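Local coordinates for protein beta-1,3-glucosyltransferase (Paecilomyces sp. J18, PDB 5JVV) that is a carbohydrate-active enzyme, probably of the beta-jelly-roll sandwich fold, built from two facing, mainly antiparallel sheets, at residues S52-T62 against P281-N292; G95-A103 against W251-C262. All coordinates share one frame; numbering follows the deposited sequence.

Interaction 1. Residues S52-T62 against P281-N292; sequences SVYLGVDHTNT and PEEFKEAYWEIN
V53 pairs with I291, and L55 with W289, as hydrogen-bonded pairs of an antiparallel sheet. Both pairs are bonded in both directions; L55 O takes W289 N at 2.7 Å. Between them lies the non-hydrogen-bonded pair Y54 and E290. V53, L55, W289 and I291 share one face. There L55 CD1 touches I291 CD1 at 3.8 Å where the two side chains cross at a slant.

Y54 and E290 are on the other face. Y54 lies almost parallel to Y288, with the planes at 29°, but the rings are slid apart and barely overlap. Y54 CE1 sits above the rim of one Y288 face, 3.4 Å from Y288 CG. E290 runs extended to S52, with its CG anti to the backbone N (chi1 -176°). S52 OG gives E290 OE2 a short bond of 2.5 Å on the anti side of the carboxylate. S52 OG also bonds T48, so both the carboxylate and T48 help fix its rotation.

Beyond G56 the regular pairing ends, and waters bridge part of the contact. Water 1 accepts from V57 N, lies in bonding range of Y54 OH, and may donate to F284 O. Water 2 joins Y54 OH to K285 O, 2.7 Å from that carbonyl. V57 CG2 rests on F284 CB. H59 has K285 CG over one ring face, and water 4 bridges H59 ND1 to E282 OE2. P281 CB meets N61 O at 3.3 Å. D58 OD1 accepts T60 N in an Asx turn and N61 N in the wider Asx motif, both at 2.9 Å. R70 grips the D58 and N61 carbonyls.

Further out, L55 packs on V73 and L75, and W289 NE1 bonds D244 O. L55 and W289 thus face the other sheet, while helix 11-16 covers V53 and I291, consistent with a jelly-roll beta-sandwich.

Interaction 2. Residues G95-A103 against W251-C262; sequences GSICGAWPA and WAGSVYGQSDSC
W101 meets W251 and A252 where a strand of the beta-sandwich packs against the helix 249-255, and a disulfide ties the neighbouring loops. This first part is tight. W251 CB lies over the W101 six-membered ring, 3.7 Å from its centroid and 19° off the normal: a CH-pi contact. The W251 ring stands nearly upright to W101, in an offset edge-to-face pair with planes at 84°. W101 reaches the helix because its CG is anti to the backbone N (chi1 -179°). A252 CB adds contacts with W101 CB and G99 O, both at 4.0 Å. W101 NE1 bonds E121 OE2, which helps fix the indole.

The disulfide is a second tight point. C98 SG and C262 SG are bonded covalently at 2.0 Å, and Y256 CE2 touches C98 CB at 3.9 Å. C262 CB lies over a face of Y256, while G99 N is at the ring edge. Beyond it the contact opens to solvent along the loop, where Q258, S259 and S261 are exposed. D260 orders this loop: its OD2 takes G257 N on the syn side, and its OD1 takes C262 N from above the carboxylate plane at 2.9 Å.

Interaction 1 joins two strands of one sheet. Interaction 2 joins a strand of the other sheet, and the loop before it, to a helix and loop. Their centres are about 16 Å apart, and interaction 2 is nested, along the chain, inside the loop closed by interaction 1. Interaction 1 is only partly buried. It is made by backbone bonds at one end and by packing and bridging waters at the other. Interaction 2 is mostly buried and depends on aromatic packing and a covalent link, without hydrogen bonds between its segments. The two touch directly. E286 O lies 3.1 Å from G95 N, probably as a hydrogen bond. The F284 ring packs on I97 and C98.

Interaction 1. Residues S52-T62 against P281-N292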
# COMPACT_ATOMS: atom_id res chain seq x y z
N SER A 52 17.02 -7.19 3.19
CA SER A 52 15.67 -6.72 2.89
C SER A 52 15.03 -7.59 1.82
O SER A 52 15.71 -8.39 1.16
CB SER A 52 15.72 -5.28 2.40
OG SER A 52 16.52 -5.21 1.24
N VAL A 53 13.72 -7.44 1.64
CA VAL A 53 12.99 -8.15 0.62
C VAL A 53 12.62 -7.20 -0.53
O VAL A 53 12.06 -6.13 -0.31
CB VAL A 53 11.71 -8.80 1.20
CG1 VAL A 53 10.82 -9.33 0.08
CG2 VAL A 53 12.08 -9.91 2.16
N TYR A 54 12.96 -7.61 -1.74
CA TYR A 54 12.64 -6.87 -2.96
C TYR A 54 11.43 -7.51 -3.63
O TYR A 54 11.42 -8.72 -3.88
CB TYR A 54 13.86 -6.92 -3.90
CG TYR A 54 13.64 -6.40 -5.31
CD1 TYR A 54 14.07 -5.13 -5.68
CD2 TYR A 54 13.05 -7.19 -6.29
CE1 TYR A 54 13.89 -4.65 -6.97
CE2 TYR A 54 12.86 -6.73 -7.58
CZ TYR A 54 13.29 -5.45 -7.91
OH TYR A 54 13.11 -4.97 -9.20
N LEU A 55 10.41 -6.70 -3.89
CA LEU A 55 9.25 -7.10 -4.70
C LEU A 55 9.14 -6.12 -5.86
O LEU A 55 8.76 -4.97 -5.66
CB LEU A 55 7.97 -7.06 -3.88
CG LEU A 55 7.96 -7.65 -2.47
CD1 LEU A 55 6.64 -7.32 -1.79
CD2 LEU A 55 8.21 -9.17 -2.51
N GLY A 56 9.46 -6.58 -7.06
CA GLY A 56 9.49 -5.70 -8.22
C GLY A 56 8.61 -6.20 -9.34
O GLY A 56 7.79 -7.10 -9.16
N VAL A 57 8.79 -5.61 -10.51
CA VAL A 57 7.98 -5.93 -11.68
C VAL A 57 8.87 -6.21 -12.88
O VAL A 57 10.08 -5.97 -12.83
CB VAL A 57 6.98 -4.79 -12.01
CG1 VAL A 57 6.10 -4.46 -10.80
CG2 VAL A 57 7.71 -3.54 -12.51
N ASP A 58 8.29 -6.71 -13.96
CA ASP A 58 9.03 -6.90 -15.20
C ASP A 58 9.35 -5.51 -15.76
O ASP A 58 8.45 -4.77 -16.15
CB ASP A 58 8.13 -7.68 -16.17
CG ASP A 58 8.75 -7.89 -17.54
OD1 ASP A 58 9.68 -7.16 -17.94
OD2 ASP A 58 8.27 -8.79 -18.26
N HIS A 59 10.63 -5.15 -15.77
CA HIS A 59 11.06 -3.87 -16.34
C HIS A 59 11.96 -4.10 -17.55
O HIS A 59 12.81 -3.26 -17.88
CB HIS A 59 11.76 -2.99 -15.30
CG HIS A 59 12.91 -3.65 -14.60
ND1 HIS A 59 14.18 -3.73 -15.15
CD2 HIS A 59 13.00 -4.26 -13.40
CE1 HIS A 59 14.98 -4.35 -14.32
NE2 HIS A 59 14.29 -4.69 -13.24
N THR A 60 11.76 -5.23 -18.21
CA THR A 60 12.60 -5.67 -19.32
C THR A 60 11.84 -5.79 -20.64
O THR A 60 12.29 -5.32 -21.69
CB THR A 60 13.22 -7.05 -18.98
OG1 THR A 60 14.10 -6.90 -17.86
CG2 THR A 60 14.00 -7.60 -20.16
N ASN A 61 10.68 -6.43 -20.58
CA ASN A 61 9.97 -6.82 -21.79
C ASN A 61 8.95 -5.82 -22.29
O ASN A 61 8.24 -5.19 -21.50
CB ASN A 61 9.29 -8.18 -21.58
CG ASN A 61 10.29 -9.29 -21.31
OD1 ASN A 61 11.08 -9.67 -22.18
ND2 ASN A 61 10.26 -9.83 -20.10
N THR A 62 8.87 -5.69 -23.61
CA THR A 62 7.82 -4.92 -24.27
C THR A 62 6.64 -5.87 -24.46
O THR A 62 6.84 -7.03 -24.82
CB THR A 62 8.33 -4.41 -25.63
OG1 THR A 62 9.43 -3.50 -25.41
CG2 THR A 62 7.23 -3.72 -26.40
N PRO A 281 8.96 -0.58 -20.78
CA PRO A 281 9.38 -1.40 -19.64
C PRO A 281 10.45 -0.74 -18.76
O PRO A 281 10.39 -0.89 -17.54
CB PRO A 281 9.95 -2.66 -20.31
CG PRO A 281 10.30 -2.22 -21.72
CD PRO A 281 9.20 -1.26 -22.07
N GLU A 282 11.40 -0.02 -19.35
CA GLU A 282 12.48 0.59 -18.58
C GLU A 282 12.00 1.63 -17.56
O GLU A 282 12.66 1.90 -16.56
CB GLU A 282 13.53 1.20 -19.51
CG GLU A 282 14.79 1.71 -18.82
CD GLU A 282 15.53 0.61 -18.07
OE1 GLU A 282 15.93 0.87 -16.91
OE2 GLU A 282 15.71 -0.49 -18.64
N GLU A 283 10.82 2.21 -17.81
CA GLU A 283 10.25 3.19 -16.89
C GLU A 283 9.83 2.56 -15.57
O GLU A 283 9.52 3.27 -14.60
CB GLU A 283 9.06 3.90 -17.53
CG GLU A 283 9.43 4.82 -18.66
CD GLU A 283 9.22 6.29 -18.32
OE1 GLU A 283 9.20 7.11 -19.25
OE2 GLU A 283 9.09 6.61 -17.12
N PHE A 284 9.86 1.24 -15.51
CA PHE A 284 9.37 0.54 -14.31
C PHE A 284 10.47 -0.06 -13.46
O PHE A 284 10.21 -0.84 -12.53
CB PHE A 284 8.31 -0.49 -14.72
CG PHE A 284 7.12 0.15 -15.33
CD1 PHE A 284 6.14 0.71 -14.52
CD2 PHE A 284 7.03 0.31 -16.71
CE1 PHE A 284 5.04 1.37 -15.07
CE2 PHE A 284 5.95 0.96 -17.27
CZ PHE A 284 4.95 1.50 -16.45
N LYS A 285 11.71 0.32 -13.73
CA LYS A 285 12.82 -0.14 -12.92
C LYS A 285 12.63 0.29 -11.46
O LYS A 285 13.03 -0.42 -10.54
CB LYS A 285 14.14 0.39 -13.47
CG LYS A 285 15.35 -0.30 -12.88
CD LYS A 285 16.60 -0.06 -13.72
CE LYS A 285 17.83 -0.52 -12.97
NZ LYS A 285 17.86 0.05 -11.60
N GLU A 286 12.00 1.45 -11.26
CA GLU A 286 11.80 1.96 -9.90
C GLU A 286 10.46 1.55 -9.30
O GLU A 286 10.12 1.98 -8.21
CB GLU A 286 11.92 3.50 -9.86
CG GLU A 286 13.34 4.02 -9.98
CD GLU A 286 14.16 3.70 -8.75
OE1 GLU A 286 13.77 4.14 -7.65
OE2 GLU A 286 15.18 2.99 -8.89
N ALA A 287 9.70 0.72 -10.01
CA ALA A 287 8.42 0.26 -9.50
C ALA A 287 8.61 -0.99 -8.66
O ALA A 287 8.14 -2.07 -9.01
CB ALA A 287 7.44 0.00 -10.66
N TYR A 288 9.31 -0.85 -7.53
CA TYR A 288 9.54 -1.97 -6.62
C TYR A 288 9.41 -1.59 -5.17
O TYR A 288 9.63 -0.44 -4.79
CB TYR A 288 10.91 -2.61 -6.86
CG TYR A 288 12.12 -1.78 -6.47
CD1 TYR A 288 12.66 -1.85 -5.19
CD2 TYR A 288 12.76 -0.97 -7.40
CE1 TYR A 288 13.79 -1.12 -4.85
CE2 TYR A 288 13.88 -0.23 -7.07
CZ TYR A 288 14.39 -0.31 -5.79
OH TYR A 288 15.51 0.41 -5.44
N TRP A 289 9.04 -2.57 -4.35
CA TRP A 289 9.11 -2.45 -2.90
C TRP A 289 10.43 -3.02 -2.42
O TRP A 289 10.90 -4.05 -2.92
CB TRP A 289 7.99 -3.28 -2.25
CG TRP A 289 6.62 -2.84 -2.56
CD1 TRP A 289 5.84 -3.25 -3.60
CD2 TRP A 289 5.82 -1.93 -1.79
NE1 TRP A 289 4.61 -2.64 -3.54
CE2 TRP A 289 4.57 -1.83 -2.43
CE3 TRP A 289 6.04 -1.19 -0.62
CZ2 TRP A 289 3.55 -1.01 -1.96
CZ3 TRP A 289 5.01 -0.37 -0.15
CH2 TRP A 289 3.79 -0.29 -0.82
N GLU A 290 11.04 -2.36 -1.44
CA GLU A 290 12.14 -2.98 -0.70
C GLU A 290 11.75 -2.86 0.75
O GLU A 290 11.69 -1.76 1.31
CB GLU A 290 13.49 -2.32 -0.96
CG GLU A 290 14.61 -3.06 -0.24
CD GLU A 290 16.01 -2.62 -0.64
OE1 GLU A 290 16.16 -1.88 -1.63
OE2 GLU A 290 16.97 -3.04 0.05
N ILE A 291 11.45 -4.00 1.35
CA ILE A 291 10.91 -4.02 2.70
C ILE A 291 11.97 -4.54 3.66
O ILE A 291 12.47 -5.66 3.51
CB ILE A 291 9.65 -4.90 2.77
CG1 ILE A 291 8.56 -4.32 1.86
CG2 ILE A 291 9.15 -5.03 4.21
CD1 ILE A 291 7.53 -5.34 1.37
N ASN A 292 12.34 -3.73 4.65
CA ASN A 292 13.31 -4.15 5.66
C ASN A 292 12.71 -5.16 6.64
O ASN A 292 13.29 -6.22 6.88
CB ASN A 292 13.85 -2.95 6.43
CG ASN A 292 14.95 -2.25 5.69
OD1 ASN A 292 15.77 -2.88 5.01
ND2 ASN A 292 14.98 -0.92 5.80
O HOH W 1 10.86 -3.30 -10.71
O HOH W 2 14.41 -2.75 -10.26
O HOH W 3 6.38 -3.49 -7.14
O HOH W 4 15.81 -2.64 -17.09

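Interaction 2. Residues G95-A103 against W251-C262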
# COMPACT_ATOMS: atom_id res chain seq x y z
N GLY A 95 7.75 3.84 -7.40
CA GLY A 95 7.92 5.27 -7.58
C GLY A 95 6.73 5.98 -8.19
O GLY A 95 5.69 5.39 -8.49
N SER A 96 6.91 7.29 -8.37
CA SER A 96 5.89 8.12 -8.99
C SER A 96 6.05 7.94 -10.49
O SER A 96 6.82 8.65 -11.14
CB SER A 96 6.12 9.57 -8.58
OG SER A 96 6.03 9.68 -7.16
N ILE A 97 5.32 6.97 -11.02
CA ILE A 97 5.55 6.43 -12.36
C ILE A 97 4.21 6.26 -13.06
O ILE A 97 3.30 5.69 -12.49
CB ILE A 97 6.25 5.06 -12.28
CG1 ILE A 97 7.62 5.17 -11.59
CG2 ILE A 97 6.39 4.43 -13.67
CD1 ILE A 97 8.14 3.82 -11.09
N CYS A 98 4.09 6.74 -14.31
CA CYS A 98 2.85 6.62 -15.05
C CYS A 98 2.41 5.17 -15.16
O CYS A 98 3.20 4.30 -15.53
CB CYS A 98 3.00 7.24 -16.43
SG CYS A 98 3.19 9.03 -16.41
N GLY A 99 1.15 4.92 -14.80
CA GLY A 99 0.58 3.59 -14.86
C GLY A 99 0.61 2.81 -13.55
O GLY A 99 -0.21 1.92 -13.36
N ALA A 100 1.54 3.15 -12.66
CA ALA A 100 1.73 2.36 -11.44
C ALA A 100 0.61 2.54 -10.41
O ALA A 100 0.02 3.62 -10.28
CB ALA A 100 3.09 2.68 -10.80
N TRP A 101 0.33 1.47 -9.68
CA TRP A 101 -0.68 1.50 -8.62
C TRP A 101 -0.25 0.56 -7.49
O TRP A 101 -0.73 -0.58 -7.40
CB TRP A 101 -2.05 1.13 -9.19
CG TRP A 101 -3.20 1.16 -8.21
CD1 TRP A 101 -3.16 1.52 -6.88
CD2 TRP A 101 -4.56 0.80 -8.49
NE1 TRP A 101 -4.42 1.40 -6.33
CE2 TRP A 101 -5.29 0.96 -7.30
CE3 TRP A 101 -5.22 0.36 -9.63
CZ2 TRP A 101 -6.66 0.69 -7.22
CZ3 TRP A 101 -6.58 0.08 -9.55
CH2 TRP A 101 -7.29 0.26 -8.36
N PRO A 102 0.66 1.02 -6.64
CA PRO A 102 1.13 0.23 -5.49
C PRO A 102 0.18 0.36 -4.30
O PRO A 102 -0.52 1.37 -4.15
CB PRO A 102 2.45 0.91 -5.15
CG PRO A 102 2.19 2.37 -5.45
CD PRO A 102 1.31 2.34 -6.70
N ALA A 103 0.18 -0.66 -3.45
CA ALA A 103 -0.62 -0.59 -2.22
C ALA A 103 -0.09 -1.49 -1.13
O ALA A 103 0.32 -2.62 -1.38
CB ALA A 103 -2.08 -0.94 -2.52
N TRP A 251 -8.64 2.47 -10.81
CA TRP A 251 -8.24 3.79 -10.35
C TRP A 251 -7.18 4.39 -11.26
O TRP A 251 -7.46 5.38 -11.94
CB TRP A 251 -7.78 3.75 -8.88
CG TRP A 251 -7.44 5.11 -8.31
CD1 TRP A 251 -7.69 6.33 -8.89
CD2 TRP A 251 -6.81 5.38 -7.05
NE1 TRP A 251 -7.24 7.33 -8.07
CE2 TRP A 251 -6.69 6.78 -6.94
CE3 TRP A 251 -6.31 4.58 -6.02
CZ2 TRP A 251 -6.10 7.40 -5.83
CZ3 TRP A 251 -5.73 5.19 -4.92
CH2 TRP A 251 -5.63 6.59 -4.84
N ALA A 252 -5.98 3.81 -11.28
CA ALA A 252 -4.87 4.39 -12.05
C ALA A 252 -5.25 4.64 -13.51
O ALA A 252 -4.88 5.67 -14.07
CB ALA A 252 -3.62 3.50 -11.97
N GLY A 253 -5.96 3.68 -14.11
CA GLY A 253 -6.36 3.76 -15.50
C GLY A 253 -7.41 4.83 -15.80
O GLY A 253 -7.42 5.40 -16.88
N SER A 254 -8.28 5.11 -14.84
CA SER A 254 -9.36 6.06 -15.08
C SER A 254 -8.91 7.51 -14.90
O SER A 254 -9.44 8.41 -15.57
CB SER A 254 -10.56 5.75 -14.19
OG SER A 254 -10.23 5.89 -12.83
N VAL A 255 -7.94 7.76 -14.02
CA VAL A 255 -7.46 9.13 -13.77
C VAL A 255 -6.15 9.44 -14.50
O VAL A 255 -5.66 10.57 -14.47
CB VAL A 255 -7.34 9.44 -12.26
CG1 VAL A 255 -8.69 9.23 -11.57
CG2 VAL A 255 -6.24 8.58 -11.61
N TYR A 256 -5.61 8.44 -15.18
CA TYR A 256 -4.38 8.58 -15.95
C TYR A 256 -4.47 9.77 -16.91
O TYR A 256 -5.42 9.88 -17.69
CB TYR A 256 -4.13 7.29 -16.76
CG TYR A 256 -2.86 7.28 -17.59
CD1 TYR A 256 -2.84 7.82 -18.87
CD2 TYR A 256 -1.69 6.70 -17.11
CE1 TYR A 256 -1.70 7.81 -19.64
CE2 TYR A 256 -0.53 6.67 -17.89
CZ TYR A 256 -0.56 7.22 -19.15
OH TYR A 256 0.57 7.23 -19.94
N GLY A 257 -3.47 10.65 -16.85
CA GLY A 257 -3.37 11.76 -17.79
C GLY A 257 -3.90 13.07 -17.24
O GLY A 257 -3.73 14.11 -17.89
N GLN A 258 -4.53 13.05 -16.07
CA GLN A 258 -5.03 14.29 -15.47
C GLN A 258 -4.03 14.85 -14.46
O GLN A 258 -3.81 14.24 -13.40
CB GLN A 258 -6.36 14.05 -14.75
CG GLN A 258 -7.50 13.60 -15.62
CD GLN A 258 -8.70 13.20 -14.78
OE1 GLN A 258 -9.09 13.92 -13.85
NE2 GLN A 258 -9.26 12.05 -15.08
N SER A 259 -3.43 15.99 -14.79
CA SER A 259 -2.48 16.66 -13.89
C SER A 259 -1.36 15.77 -13.39
O SER A 259 -0.88 15.93 -12.27
CB SER A 259 -3.23 17.23 -12.69
OG SER A 259 -4.18 18.16 -13.12
N ASP A 260 -0.93 14.83 -14.23
CA ASP A 260 0.08 13.89 -13.78
C ASP A 260 1.26 13.80 -14.73
O ASP A 260 2.20 13.04 -14.48
CB ASP A 260 -0.53 12.51 -13.52
CG ASP A 260 -1.16 11.90 -14.74
OD1 ASP A 260 -1.08 12.49 -15.84
OD2 ASP A 260 -1.75 10.80 -14.59
N SER A 261 1.21 14.56 -15.83
CA SER A 261 2.26 14.58 -16.85
C SER A 261 2.35 13.27 -17.64
O SER A 261 3.33 13.02 -18.35
CB SER A 261 3.63 14.94 -16.27
OG SER A 261 3.63 16.26 -15.73
N CYS A 262 1.31 12.44 -17.54
CA CYS A 262 1.30 11.17 -18.25
C CYS A 262 0.66 11.34 -19.62
O CYS A 262 -0.41 11.95 -19.74
CB CYS A 262 0.57 10.10 -17.43
SG CYS A 262 1.37 9.73 -15.85